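Protein (soluble lytic transglycosylase SLT70) (PDB 1QSA) cleaves the glycosidic bonds between N-acetylmuramic acid and N-acetylglucosamine in peptidoglycan, forming a 1,6-anhydro bond in the muramic acid residue. Local coordinates at residues A156-E159 / R160-L163; L163-A167 / G168-L172; Q185-A188 / S189-S193; E97-T101 / T102-C106; Q252-R255 / D256-A259. All coordinates share one frame; numbering follows the deposited sequence.

Contact 1: A156-E159 / R160-L163; sequences AYLE and RIRL. With SO4 (sulfate ion), chain N.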
loop_
_atom_site.group_PDB
_atom_site.type_symbol
_atom_site.label_atom_id
_atom_site.label_comp_id
_atom_site.label_asym_id
_atom_site.label_seq_id
_atom_site.Cartn_x
_atom_site.Cartn_y
_atom_site.Cartn_z
ATOM N N ALA A 156 26.211 16.282 -7.594
ATOM C CA ALA A 156 24.780 16.171 -7.291
ATOM C C ALA A 156 24.040 15.727 -8.552
ATOM O O ALA A 156 23.051 14.991 -8.475
ATOM C CB ALA A 156 24.222 17.512 -6.790
ATOM N N TYR A 157 24.537 16.154 -9.711
ATOM C CA TYR A 157 23.937 15.785 -10.992
ATOM C C TYR A 157 24.114 14.278 -11.199
ATOM O O TYR A 157 23.149 13.551 -11.462
ATOM C CB TYR A 157 24.598 16.548 -12.151
ATOM C CG TYR A 157 23.820 16.463 -13.449
ATOM C CD1 TYR A 157 23.900 15.328 -14.270
ATOM C CD2 TYR A 157 22.958 17.491 -13.829
ATOM C CE1 TYR A 157 23.134 15.222 -15.431
ATOM C CE2 TYR A 157 22.182 17.395 -14.993
ATOM C CZ TYR A 157 22.277 16.258 -15.785
ATOM O OH TYR A 157 21.498 16.162 -16.908
ATOM N N LEU A 158 25.342 13.804 -11.004
ATOM C CA LEU A 158 25.653 12.388 -11.174
ATOM C C LEU A 158 24.901 11.526 -10.147
ATOM O O LEU A 158 24.440 10.425 -10.469
ATOM C CB LEU A 158 27.168 12.178 -11.070
ATOM C CG LEU A 158 27.716 10.918 -11.738
ATOM C CD1 LEU A 158 27.392 10.921 -13.237
ATOM C CD2 LEU A 158 29.221 10.850 -11.506
ATOM N N GLU A 159 24.727 12.050 -8.933
ATOM C CA GLU A 159 23.998 11.342 -7.879
ATOM C C GLU A 159 22.532 11.101 -8.261
ATOM O O GLU A 159 21.963 10.052 -7.943
ATOM C CB GLU A 159 24.095 12.118 -6.558
ATOM C CG GLU A 159 23.203 11.601 -5.422
ATOM C CD GLU A 159 23.519 10.176 -4.974
ATOM O OE1 GLU A 159 24.525 9.590 -5.442
ATOM O OE2 GLU A 159 22.747 9.641 -4.144
ATOM N N ARG A 160 21.906 12.067 -8.933
ATOM C CA ARG A 160 20.526 11.851 -9.336
ATOM C C ARG A 160 20.432 10.731 -10.374
ATOM O O ARG A 160 19.441 9.992 -10.396
ATOM C CB ARG A 160 19.855 13.127 -9.864
ATOM C CG ARG A 160 18.353 12.907 -10.016
ATOM C CD ARG A 160 17.574 14.154 -10.417
ATOM N NE ARG A 160 16.144 13.881 -10.317
ATOM C CZ ARG A 160 15.195 14.532 -10.980
ATOM N NH1 ARG A 160 15.516 15.508 -11.822
ATOM N NH2 ARG A 160 13.919 14.188 -10.808
ATOM N N ILE A 161 21.443 10.616 -11.241
ATOM C CA ILE A 161 21.470 9.546 -12.250
ATOM C C ILE A 161 21.518 8.191 -11.530
ATOM O O ILE A 161 20.766 7.267 -11.870
ATOM C CB ILE A 161 22.687 9.692 -13.220
ATOM C CG1 ILE A 161 22.465 10.895 -14.145
ATOM C CG2 ILE A 161 22.894 8.397 -14.012
ATOM C CD1 ILE A 161 23.564 11.138 -15.148
ATOM N N ARG A 162 22.346 8.107 -10.485
ATOM C CA ARG A 162 22.462 6.878 -9.695
ATOM C C ARG A 162 21.118 6.558 -9.030
ATOM O O ARG A 162 20.641 5.422 -9.089
ATOM C CB ARG A 162 23.549 7.024 -8.620
ATOM C CG ARG A 162 23.859 5.719 -7.878
ATOM C CD ARG A 162 24.836 5.942 -6.725
ATOM N NE ARG A 162 24.202 6.693 -5.646
ATOM C CZ ARG A 162 23.495 6.147 -4.658
ATOM N NH1 ARG A 162 23.371 4.834 -4.570
ATOM N NH2 ARG A 162 22.938 6.913 -3.730
ATOM N N LEU A 163 20.487 7.572 -8.439
ATOM C CA LEU A 163 19.191 7.383 -7.778
ATOM C C LEU A 163 18.093 6.979 -8.768
ATOM O O LEU A 163 17.257 6.108 -8.465
ATOM C CB LEU A 163 18.765 8.658 -7.028
ATOM C CG LEU A 163 19.568 9.052 -5.775
ATOM C CD1 LEU A 163 19.144 10.439 -5.295
ATOM C CD2 LEU A 163 19.384 8.031 -4.674
HETATM S S SO4 N . 21.837 4.443 -1.157
HETATM O O1 SO4 N . 20.963 5.432 -1.822
HETATM O O2 SO4 N . 21.076 3.762 -0.089
HETATM O O3 SO4 N . 22.302 3.450 -2.146
HETATM O O4 SO4 N . 23.008 5.127 -0.568
#
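Arg162 grips the carboxylate of Glu159 side-on in a two-bond salt bridge, one helical turn apart. Arg162 NE reaches Glu159 OE1 at 2.9 Å in a nearly straight bond (174°), and Arg162 NH2 meets the syn lone pair of Glu159 OE2 at 2.8 Å; the two planes are 31° apart. Both chains leave with CG trans to the backbone N, and bends at chi2 of Glu159 and chi3 of Arg162 (70°) turn their ends side by side. The outer edge of the guanidinium holds a sulfate, probably from the crystallisation liquor: Arg162 NH1 donates to its O3 and NH2 to its O1, while Gln216 also accepts from NH1. A leucine in place of Arg162 would probably leave the Glu159 carboxylate without its mate and the sulfate without two donors. Apolar contact lies on another flank, where Ile161 CD1 approaches the Tyr157 ring at CE1 (4.1 Å) and stays 4.3 Å from Leu158 CD1. Backbone bonds such as Leu163 N to Glu159 O (2.9 Å) continue the alpha-helix beneath. Within the alpha-superhelix, Ile161 packs against helices 170-178 and 212-228, Arg160 makes a cation-pi contact with Trp129, and Tyr157 OH bonds to Leu176 O.

Contact 2: L163-A167 / G168-L172; sequences LAMKA and GNTGL. With SO4 (sulfate ion), chain N.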
loop_
_atom_site.group_PDB
_atom_site.type_symbol
_atom_site.label_atom_id
_atom_site.label_comp_id
_atom_site.label_asym_id
_atom_site.label_seq_id
_atom_site.Cartn_x
_atom_site.Cartn_y
_atom_site.Cartn_z
ATOM N N LEU A 163 20.487 7.572 -8.439
ATOM C CA LEU A 163 19.191 7.383 -7.778
ATOM C C LEU A 163 18.093 6.979 -8.768
ATOM O O LEU A 163 17.257 6.108 -8.465
ATOM C CB LEU A 163 18.765 8.658 -7.028
ATOM C CG LEU A 163 19.568 9.052 -5.775
ATOM C CD1 LEU A 163 19.144 10.439 -5.295
ATOM C CD2 LEU A 163 19.384 8.031 -4.674
ATOM N N ALA A 164 18.092 7.602 -9.947
ATOM C CA ALA A 164 17.091 7.288 -10.968
ATOM C C ALA A 164 17.266 5.837 -11.446
ATOM O O ALA A 164 16.289 5.111 -11.621
ATOM C CB ALA A 164 17.202 8.268 -12.152
ATOM N N MET A 165 18.516 5.420 -11.630
ATOM C CA MET A 165 18.811 4.058 -12.081
ATOM C C MET A 165 18.329 3.039 -11.051
ATOM O O MET A 165 17.637 2.081 -11.402
ATOM C CB MET A 165 20.312 3.897 -12.327
ATOM C CG MET A 165 20.704 2.552 -12.948
ATOM S SD MET A 165 20.099 2.381 -14.628
ATOM C CE MET A 165 20.840 0.795 -15.080
ATOM N N LYS A 166 18.629 3.291 -9.779
ATOM C CA LYS A 166 18.227 2.393 -8.691
ATOM C C LYS A 166 16.721 2.290 -8.572
ATOM O O LYS A 166 16.191 1.233 -8.221
ATOM C CB LYS A 166 18.816 2.854 -7.360
ATOM C CG LYS A 166 20.315 2.590 -7.231
ATOM C CD LYS A 166 20.922 3.377 -6.072
ATOM C CE LYS A 166 20.262 3.038 -4.743
ATOM N NZ LYS A 166 20.537 1.658 -4.274
ATOM N N ALA A 167 16.029 3.390 -8.873
ATOM C CA ALA A 167 14.569 3.414 -8.817
ATOM C C ALA A 167 13.889 2.783 -10.035
ATOM O O ALA A 167 12.660 2.639 -10.067
ATOM C CB ALA A 167 14.082 4.857 -8.641
ATOM N N GLY A 168 14.677 2.422 -11.045
ATOM C CA GLY A 168 14.129 1.840 -12.261
ATOM C C GLY A 168 13.616 2.904 -13.239
ATOM O O GLY A 168 12.936 2.592 -14.237
ATOM N N ASN A 169 13.929 4.167 -12.943
ATOM C CA ASN A 169 13.506 5.289 -13.784
ATOM C C ASN A 169 14.548 5.490 -14.882
ATOM O O ASN A 169 15.262 6.505 -14.923
ATOM C CB ASN A 169 13.346 6.547 -12.913
ATOM C CG ASN A 169 12.535 7.645 -13.589
ATOM O OD1 ASN A 169 12.249 7.586 -14.788
ATOM N ND2 ASN A 169 12.146 8.649 -12.807
ATOM N N THR A 170 14.609 4.518 -15.791
ATOM C CA THR A 170 15.572 4.545 -16.890
ATOM C C THR A 170 15.313 5.693 -17.866
ATOM O O THR A 170 16.237 6.163 -18.537
ATOM C CB THR A 170 15.618 3.195 -17.615
ATOM O OG1 THR A 170 14.290 2.826 -18.006
ATOM C CG2 THR A 170 16.192 2.131 -16.686
ATOM N N GLY A 171 14.056 6.128 -17.964
ATOM C CA GLY A 171 13.745 7.264 -18.818
ATOM C C GLY A 171 14.452 8.510 -18.284
ATOM O O GLY A 171 15.036 9.293 -19.049
ATOM N N LEU A 172 14.404 8.707 -16.965
ATOM C CA LEU A 172 15.070 9.851 -16.340
ATOM C C LEU A 172 16.592 9.697 -16.459
ATOM O O LEU A 172 17.294 10.668 -16.712
ATOM C CB LEU A 172 14.646 10.009 -14.876
ATOM C CG LEU A 172 15.308 11.134 -14.063
ATOM C CD1 LEU A 172 15.110 12.493 -14.743
ATOM C CD2 LEU A 172 14.760 11.141 -12.637
HETATM S S SO4 N . 21.837 4.443 -1.157
HETATM O O1 SO4 N . 20.963 5.432 -1.822
HETATM O O2 SO4 N . 21.076 3.762 -0.089
HETATM O O3 SO4 N . 22.302 3.450 -2.146
HETATM O O4 SO4 N . 23.008 5.127 -0.568
#
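Asn169 and Gly168 turn back onto the last turn of helix 154-166. Asn169 N donates to Ala164 O (2.9 Å), and Gly168 N donates to Met165 O (3.0 Å) from above its carbonyl plane. Gly168 has a positive phi of 83°; a CB here would run into Ala167 O, a position suited to glycine. This is a Schellman motif ending one helix, and Asn169, the centre of an inverse gamma turn, is already the N-cap of helix 170-178: a tight turn joining two consecutive helices of the alpha-superhelix. The Asn169 side chain swings trans to its own N (chi1 -163°), which carries OD1 to the first turn of the new helix. There it accepts from Leu172 N at 3.3 Å, the donor lying 61° out of the amide carbonyl plane. On the other branch ND2 is held by Gly132 O and Ser134 OG, and the whole amide is probably fixed in rotation between the start of helix 170-178 and the preceding loop. Leu172 sends its CD2 branch over the methyl of Ala164, with Leu172 CD2 at 3.8 Å from Ala164 CB, and the small alanine probably allows this close approach. Met165 turns away to meet Met217, Val220 and Ala221 of helix 212-228. Lys166 curls at its far end, bent at both chi3 and chi4, a shape that brings Lys166 NZ to sulfate O3 in a weak bond of 3.3 Å.

Contact 3: Q185-A188 / S189-S193; sequences QTIA and SAIIS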
loop_
_atom_site.group_PDB
_atom_site.type_symbol
_atom_site.label_atom_id
_atom_site.label_comp_id
_atom_site.label_asym_id
_atom_site.label_seq_id
_atom_site.Cartn_x
_atom_site.Cartn_y
_atom_site.Cartn_z
ATOM N N GLN A 185 30.824 13.839 -19.484
ATOM C CA GLN A 185 30.390 13.603 -20.856
ATOM C C GLN A 185 30.946 12.304 -21.439
ATOM O O GLN A 185 30.286 11.643 -22.239
ATOM C CB GLN A 185 30.762 14.793 -21.742
ATOM C CG GLN A 185 30.456 14.593 -23.228
ATOM C CD GLN A 185 29.004 14.215 -23.501
ATOM O OE1 GLN A 185 28.720 13.392 -24.379
ATOM N NE2 GLN A 185 28.084 14.809 -22.748
ATOM N N THR A 186 32.154 11.945 -21.026
ATOM C CA THR A 186 32.816 10.753 -21.537
ATOM C C THR A 186 32.077 9.430 -21.278
ATOM O O THR A 186 32.237 8.466 -22.045
ATOM C CB THR A 186 34.303 10.676 -21.154
ATOM O OG1 THR A 186 34.965 9.793 -22.062
ATOM C CG2 THR A 186 34.498 10.203 -19.698
ATOM N N ILE A 187 31.251 9.388 -20.230
ATOM C CA ILE A 187 30.465 8.178 -19.952
ATOM C C ILE A 187 28.968 8.315 -20.255
ATOM O O ILE A 187 28.219 7.368 -20.037
ATOM C CB ILE A 187 30.619 7.668 -18.494
ATOM C CG1 ILE A 187 30.227 8.752 -17.491
ATOM C CG2 ILE A 187 32.026 7.134 -18.271
ATOM C CD1 ILE A 187 30.179 8.249 -16.054
ATOM N N ALA A 188 28.545 9.464 -20.787
ATOM C CA ALA A 188 27.131 9.703 -21.089
ATOM C C ALA A 188 26.496 8.672 -22.026
ATOM O O ALA A 188 25.433 8.138 -21.733
ATOM C CB ALA A 188 26.938 11.118 -21.649
ATOM N N SER A 189 27.133 8.423 -23.168
ATOM C CA SER A 189 26.615 7.476 -24.142
ATOM C C SER A 189 26.482 6.079 -23.555
ATOM O O SER A 189 25.483 5.406 -23.798
ATOM C CB SER A 189 27.506 7.429 -25.385
ATOM O OG SER A 189 26.953 6.561 -26.358
ATOM N N ALA A 190 27.478 5.669 -22.768
ATOM C CA ALA A 190 27.480 4.353 -22.132
ATOM C C ALA A 190 26.303 4.234 -21.159
ATOM O O ALA A 190 25.633 3.204 -21.111
ATOM C CB ALA A 190 28.810 4.102 -21.410
ATOM N N ILE A 191 26.035 5.308 -20.416
ATOM C CA ILE A 191 24.922 5.316 -19.462
ATOM C C ILE A 191 23.586 5.204 -20.203
ATOM O O ILE A 191 22.708 4.438 -19.805
ATOM C CB ILE A 191 24.941 6.586 -18.592
ATOM C CG1 ILE A 191 26.134 6.531 -17.635
ATOM C CG2 ILE A 191 23.623 6.719 -17.805
ATOM C CD1 ILE A 191 26.455 7.850 -16.938
ATOM N N ILE A 192 23.436 5.968 -21.277
ATOM C CA ILE A 192 22.211 5.939 -22.070
ATOM C C ILE A 192 22.010 4.520 -22.620
ATOM O O ILE A 192 20.900 3.988 -22.586
ATOM C CB ILE A 192 22.256 6.977 -23.218
ATOM C CG1 ILE A 192 22.226 8.393 -22.648
ATOM C CG2 ILE A 192 21.058 6.797 -24.161
ATOM C CD1 ILE A 192 22.587 9.476 -23.650
ATOM N N SER A 193 23.096 3.889 -23.062
ATOM C CA SER A 193 23.011 2.529 -23.591
ATOM C C SER A 193 22.592 1.527 -22.516
ATOM O O SER A 193 21.838 0.592 -22.800
ATOM C CB SER A 193 24.349 2.101 -24.215
ATOM O OG SER A 193 24.613 2.841 -25.401
HETATM O O HOH W 1 29.712 9.677 -23.965
HETATM O O HOH W 2 30.193 6.864 -23.150
#
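Ile187 and Ile191, one turn apart, lean together at an oblique angle and meet through their end methyls, Ile187 CD1 lying 3.8 Å from Ile191 CD1. Their first torsions differ. Ile187 carries CG1 between its backbone N and carbonyl carbon (chi1 57°), whereas Ile191 carries CG1 beside its N and trans to the carbonyl carbon (chi1 -70°). That second setting lays the Ile191 chain back over the preceding turn, with CG1 3.3 Å from Ile187 O. Ile192 repeats it one residue on: its CG1 rests 3.3 Å from Ala188 O, the oxygen that also accepts from Ile192 N at 3.0 Å. Ile191 N likewise donates to Ile187 O.

Water replaces the direct i to i+4 bond of Gln185 O and Thr186 O. One water links Gln185 O to Ser189 N, and a second accepts from Ala190 N at 3.0 Å while donating to Thr186 O at 2.8 Å. This fits a loosened, hydrated turn, where phi of Ile187 reaches -108°. Phe213 of helix 212-228 touches Ile187 and Ile191, and Val173 and Ala177 of helix 170-178 also pack on Ile191. All this is consistent with an amphipathic helix near its N-terminal end, one side hydrated and the other packed within the alpha-superhelix.

Contact 4: E97-T101 / T102-C106; sequences EKPGT and TEAQC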
loop_
_atom_site.group_PDB
_atom_site.type_symbol
_atom_site.label_atom_id
_atom_site.label_comp_id
_atom_site.label_asym_id
_atom_site.label_seq_id
_atom_site.Cartn_x
_atom_site.Cartn_y
_atom_site.Cartn_z
ATOM N N GLU A 97 6.183 30.695 3.872
ATOM C CA GLU A 97 6.839 29.449 4.274
ATOM C C GLU A 97 6.685 28.396 3.176
ATOM O O GLU A 97 5.750 28.447 2.381
ATOM C CB GLU A 97 6.231 28.889 5.563
ATOM C CG GLU A 97 6.206 29.847 6.749
ATOM C CD GLU A 97 7.528 30.553 6.982
ATOM O OE1 GLU A 97 8.594 29.901 6.884
ATOM O OE2 GLU A 97 7.495 31.774 7.269
ATOM N N LYS A 98 7.599 27.431 3.164
ATOM C CA LYS A 98 7.594 26.339 2.187
ATOM C C LYS A 98 6.224 25.634 2.198
ATOM O O LYS A 98 5.726 25.257 3.262
ATOM C CB LYS A 98 8.703 25.355 2.578
ATOM C CG LYS A 98 8.868 24.132 1.707
ATOM C CD LYS A 98 9.820 23.164 2.410
ATOM C CE LYS A 98 10.156 21.961 1.553
ATOM N NZ LYS A 98 11.066 21.002 2.266
ATOM N N PRO A 99 5.562 25.529 1.032
ATOM C CA PRO A 99 4.250 24.875 0.963
ATOM C C PRO A 99 4.285 23.357 1.113
ATOM O O PRO A 99 5.353 22.752 1.167
ATOM C CB PRO A 99 3.696 25.321 -0.398
ATOM C CG PRO A 99 4.915 25.583 -1.209
ATOM C CD PRO A 99 5.908 26.173 -0.250
ATOM N N GLY A 100 3.102 22.752 1.129
ATOM C CA GLY A 100 2.991 21.317 1.336
ATOM C C GLY A 100 3.280 20.336 0.220
ATOM O O GLY A 100 3.875 19.286 0.471
ATOM N N THR A 101 2.851 20.632 -0.999
ATOM C CA THR A 101 3.066 19.690 -2.096
ATOM C C THR A 101 4.377 19.923 -2.807
ATOM O O THR A 101 4.914 21.030 -2.782
ATOM C CB THR A 101 1.936 19.756 -3.131
ATOM O OG1 THR A 101 1.964 21.025 -3.800
ATOM C CG2 THR A 101 0.587 19.592 -2.440
ATOM N N THR A 102 4.873 18.889 -3.475
ATOM C CA THR A 102 6.120 19.016 -4.208
ATOM C C THR A 102 6.006 20.055 -5.306
ATOM O O THR A 102 6.901 20.900 -5.443
ATOM C CB THR A 102 6.550 17.681 -4.827
ATOM O OG1 THR A 102 6.617 16.700 -3.790
ATOM C CG2 THR A 102 7.924 17.816 -5.455
ATOM N N GLU A 103 4.890 20.047 -6.036
ATOM C CA GLU A 103 4.685 21.007 -7.124
ATOM C C GLU A 103 4.718 22.441 -6.591
ATOM O O GLU A 103 5.416 23.297 -7.144
ATOM C CB GLU A 103 3.375 20.747 -7.868
ATOM C CG GLU A 103 3.194 21.659 -9.074
ATOM C CD GLU A 103 1.887 21.424 -9.812
ATOM O OE1 GLU A 103 1.140 20.477 -9.466
ATOM O OE2 GLU A 103 1.597 22.206 -10.742
ATOM N N ALA A 104 4.021 22.682 -5.478
ATOM C CA ALA A 104 4.014 24.014 -4.856
ATOM C C ALA A 104 5.421 24.385 -4.362
ATOM O O ALA A 104 5.813 25.554 -4.433
ATOM C CB ALA A 104 3.006 24.073 -3.696
ATOM N N GLN A 105 6.190 23.406 -3.881
ATOM C CA GLN A 105 7.551 23.679 -3.401
ATOM C C GLN A 105 8.448 24.093 -4.566
ATOM O O GLN A 105 9.268 25.007 -4.427
ATOM C CB GLN A 105 8.118 22.460 -2.679
ATOM C CG GLN A 105 7.426 22.207 -1.336
ATOM C CD GLN A 105 7.743 20.839 -0.763
ATOM O OE1 GLN A 105 8.581 20.107 -1.294
ATOM N NE2 GLN A 105 7.086 20.497 0.341
ATOM N N CYS A 106 8.281 23.428 -5.710
ATOM C CA CYS A 106 9.045 23.762 -6.915
ATOM C C CYS A 106 8.783 25.231 -7.257
ATOM O O CYS A 106 9.697 25.994 -7.556
ATOM C CB CYS A 106 8.593 22.923 -8.104
ATOM S SG CYS A 106 8.875 21.125 -7.984
HETATM O O HOH W 3 11.337 19.569 -0.584
#
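Gln105 reaches back from the first turns of helix 102-114 to hold the loop before it. Its NE2 donates to Pro99 O at 3.0 Å, the oxygen lying almost in the amide plane and the bond fairly straight (163°). Because the chain is extended, with CG beside the backbone N (chi1 -70°), it runs past Thr101 O, which accepts from Gln105 N at 2.9 Å. Gln105 OE1, the other branch, takes a bond of 2.9 Å from a water that is also weakly bonded to Lys98 NZ. A leucine in place of Gln105 would probably leave Pro99 O without this amide donor and the bridging water without one acceptor.

The helix start is also capped: Thr101 OG1 accepts from Ala104 N at 3.1 Å. This hydroxyl is placed by a chi1 of 67°, which tucks it between the backbone N and carbonyl carbon of its own residue.

The apolar contact is close, Pro99 CG lying 3.5 Å from Ala104 CB. In a separate van der Waals contact, Lys98 CE passes 3.5 Å from Gln105 CD as the extended lysine crosses the amide on its way to a salt bridge with Glu127. Ser76 of helix 69-84 flanks Pro99 and Ala104. Just beyond, Cys106 forms the disulfide with Cys139. Thr101 is thus a classic threonine N-cap, its hydroxyl capping the first turn of helix 102-114.

Contact 5: Q252-R255 / D256-A259; sequences QELR and DIVA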
loop_
_atom_site.group_PDB
_atom_site.type_symbol
_atom_site.label_atom_id
_atom_site.label_comp_id
_atom_site.label_asym_id
_atom_site.label_seq_id
_atom_site.Cartn_x
_atom_site.Cartn_y
_atom_site.Cartn_z
ATOM N N GLN A 252 29.376 -10.744 -3.689
ATOM C CA GLN A 252 28.290 -11.449 -3.004
ATOM C C GLN A 252 26.940 -10.833 -3.352
ATOM O O GLN A 252 25.948 -11.551 -3.444
ATOM C CB GLN A 252 28.486 -11.482 -1.484
ATOM C CG GLN A 252 27.459 -12.380 -0.736
ATOM C CD GLN A 252 27.416 -13.828 -1.248
ATOM O OE1 GLN A 252 28.448 -14.422 -1.569
ATOM N NE2 GLN A 252 26.211 -14.400 -1.315
ATOM N N GLU A 253 26.895 -9.514 -3.550
ATOM C CA GLU A 253 25.637 -8.872 -3.921
ATOM C C GLU A 253 25.202 -9.430 -5.267
ATOM O O GLU A 253 24.013 -9.699 -5.486
ATOM C CB GLU A 253 25.750 -7.341 -4.026
ATOM C CG GLU A 253 24.401 -6.727 -4.464
ATOM C CD GLU A 253 24.415 -5.227 -4.755
ATOM O OE1 GLU A 253 25.492 -4.659 -5.011
ATOM O OE2 GLU A 253 23.315 -4.626 -4.756
ATOM N N LEU A 254 26.160 -9.621 -6.174
ATOM C CA LEU A 254 25.831 -10.167 -7.485
ATOM C C LEU A 254 25.306 -11.603 -7.335
ATOM O O LEU A 254 24.366 -11.996 -8.020
ATOM C CB LEU A 254 27.045 -10.156 -8.417
ATOM C CG LEU A 254 27.661 -8.796 -8.749
ATOM C CD1 LEU A 254 28.712 -9.002 -9.829
ATOM C CD2 LEU A 254 26.586 -7.807 -9.236
ATOM N N ARG A 255 25.929 -12.376 -6.444
ATOM C CA ARG A 255 25.491 -13.755 -6.209
ATOM C C ARG A 255 24.065 -13.763 -5.673
ATOM O O ARG A 255 23.248 -14.563 -6.117
ATOM C CB ARG A 255 26.401 -14.464 -5.207
ATOM C CG ARG A 255 27.759 -14.846 -5.757
ATOM C CD ARG A 255 28.440 -15.849 -4.834
ATOM N NE ARG A 255 29.846 -16.005 -5.190
ATOM C CZ ARG A 255 30.846 -15.440 -4.524
ATOM N NH1 ARG A 255 30.605 -14.703 -3.447
ATOM N NH2 ARG A 255 32.092 -15.619 -4.930
ATOM N N ASP A 256 23.770 -12.852 -4.739
ATOM C CA ASP A 256 22.431 -12.744 -4.139
ATOM C C ASP A 256 21.381 -12.461 -5.208
ATOM O O ASP A 256 20.294 -13.042 -5.203
ATOM C CB ASP A 256 22.377 -11.617 -3.091
ATOM C CG ASP A 256 23.126 -11.940 -1.806
ATOM O OD1 ASP A 256 23.640 -13.062 -1.633
ATOM O OD2 ASP A 256 23.201 -11.042 -0.947
ATOM N N ILE A 257 21.707 -11.527 -6.103
ATOM C CA ILE A 257 20.813 -11.137 -7.188
ATOM C C ILE A 257 20.417 -12.346 -8.045
ATOM O O ILE A 257 19.235 -12.550 -8.337
ATOM C CB ILE A 257 21.474 -10.041 -8.050
ATOM C CG1 ILE A 257 21.460 -8.715 -7.280
ATOM C CG2 ILE A 257 20.784 -9.907 -9.407
ATOM C CD1 ILE A 257 22.389 -7.670 -7.856
ATOM N N VAL A 258 21.401 -13.169 -8.400
ATOM C CA VAL A 258 21.139 -14.349 -9.218
ATOM C C VAL A 258 20.365 -15.415 -8.446
ATOM O O VAL A 258 19.410 -15.994 -8.972
ATOM C CB VAL A 258 22.452 -14.924 -9.784
ATOM C CG1 VAL A 258 22.202 -16.270 -10.472
ATOM C CG2 VAL A 258 23.044 -13.945 -10.783
ATOM N N ALA A 259 20.745 -15.634 -7.187
ATOM C CA ALA A 259 20.093 -16.634 -6.338
ATOM C C ALA A 259 18.591 -16.396 -6.228
ATOM O O ALA A 259 17.811 -17.350 -6.195
ATOM C CB ALA A 259 20.739 -16.667 -4.958
#
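The amide of Gln252 and the carboxylate of Asp256, a turn apart, stand 66° from each other, and the guanidinium of Arg255 meets the same amide at its own edge. Gln252 NE2 donates to Asp256 OD1 at 2.9 Å, arriving on the syn side but 34° out of the carboxylate plane. The other end of the amide is used as well: Arg255 NH1 donates to Gln252 OE1 at 2.9 Å, with that oxygen close to the guanidinium plane. A short polar chain thus runs from Arg255 through Gln252 to Asp256 along one flank of helix 248-260, a helix of the alpha-superhelix. Gln252 can bridge the two because its chain, starting trans to the backbone N, folds at chi2 (55°) toward the following turn.

Both ends of the bridge have further partners near helix 269-280: NE2 also donates to Ala278 O, and Asp256 OD1 is bonded to Ser282 OG. With an amide hydrogen and a hydroxyl gathered on OD1, the carboxylate is probably favoured in its charged form.

Another flank is apolar. Leu254, Ile257 and Val258 all pack on Phe222 of helix 212-228, and Leu254 and Val258 also touch helix 230-243. Ile257 has CG1 beside its own N, which lays its chain over Glu253 O while Ile257 N donates to that oxygen at 3.0 Å. Further out, Ile257 CD1 lies 4.1 Å from Glu253 CG, an aliphatic touch on the stem of the extended glutamate.

Overall arrangement
From the N terminus, contact 4 comes first, fastening the loop after helix 88-94 onto the start of helix 102-114. Contact 1 follows within helix 154-166, and contact 2 takes over at their shared Leu163 to close the turn into helix 170-178. Contact 3 lies near the N-terminal end of helix 185-196, and contact 5 on helix 248-260. All five are local, in series, with no nesting or crossing. Contacts 1 and 2 touch where Arg160 meets Leu172 and share the sulfate; contact 1 also meets contact 3 through Ile161 and Ile191. Helix 212-228 packs against contacts 1, 2, 3 and 5, while contact 4 touches none of the others, the nearest being contact 1, its centre about 22 Å away.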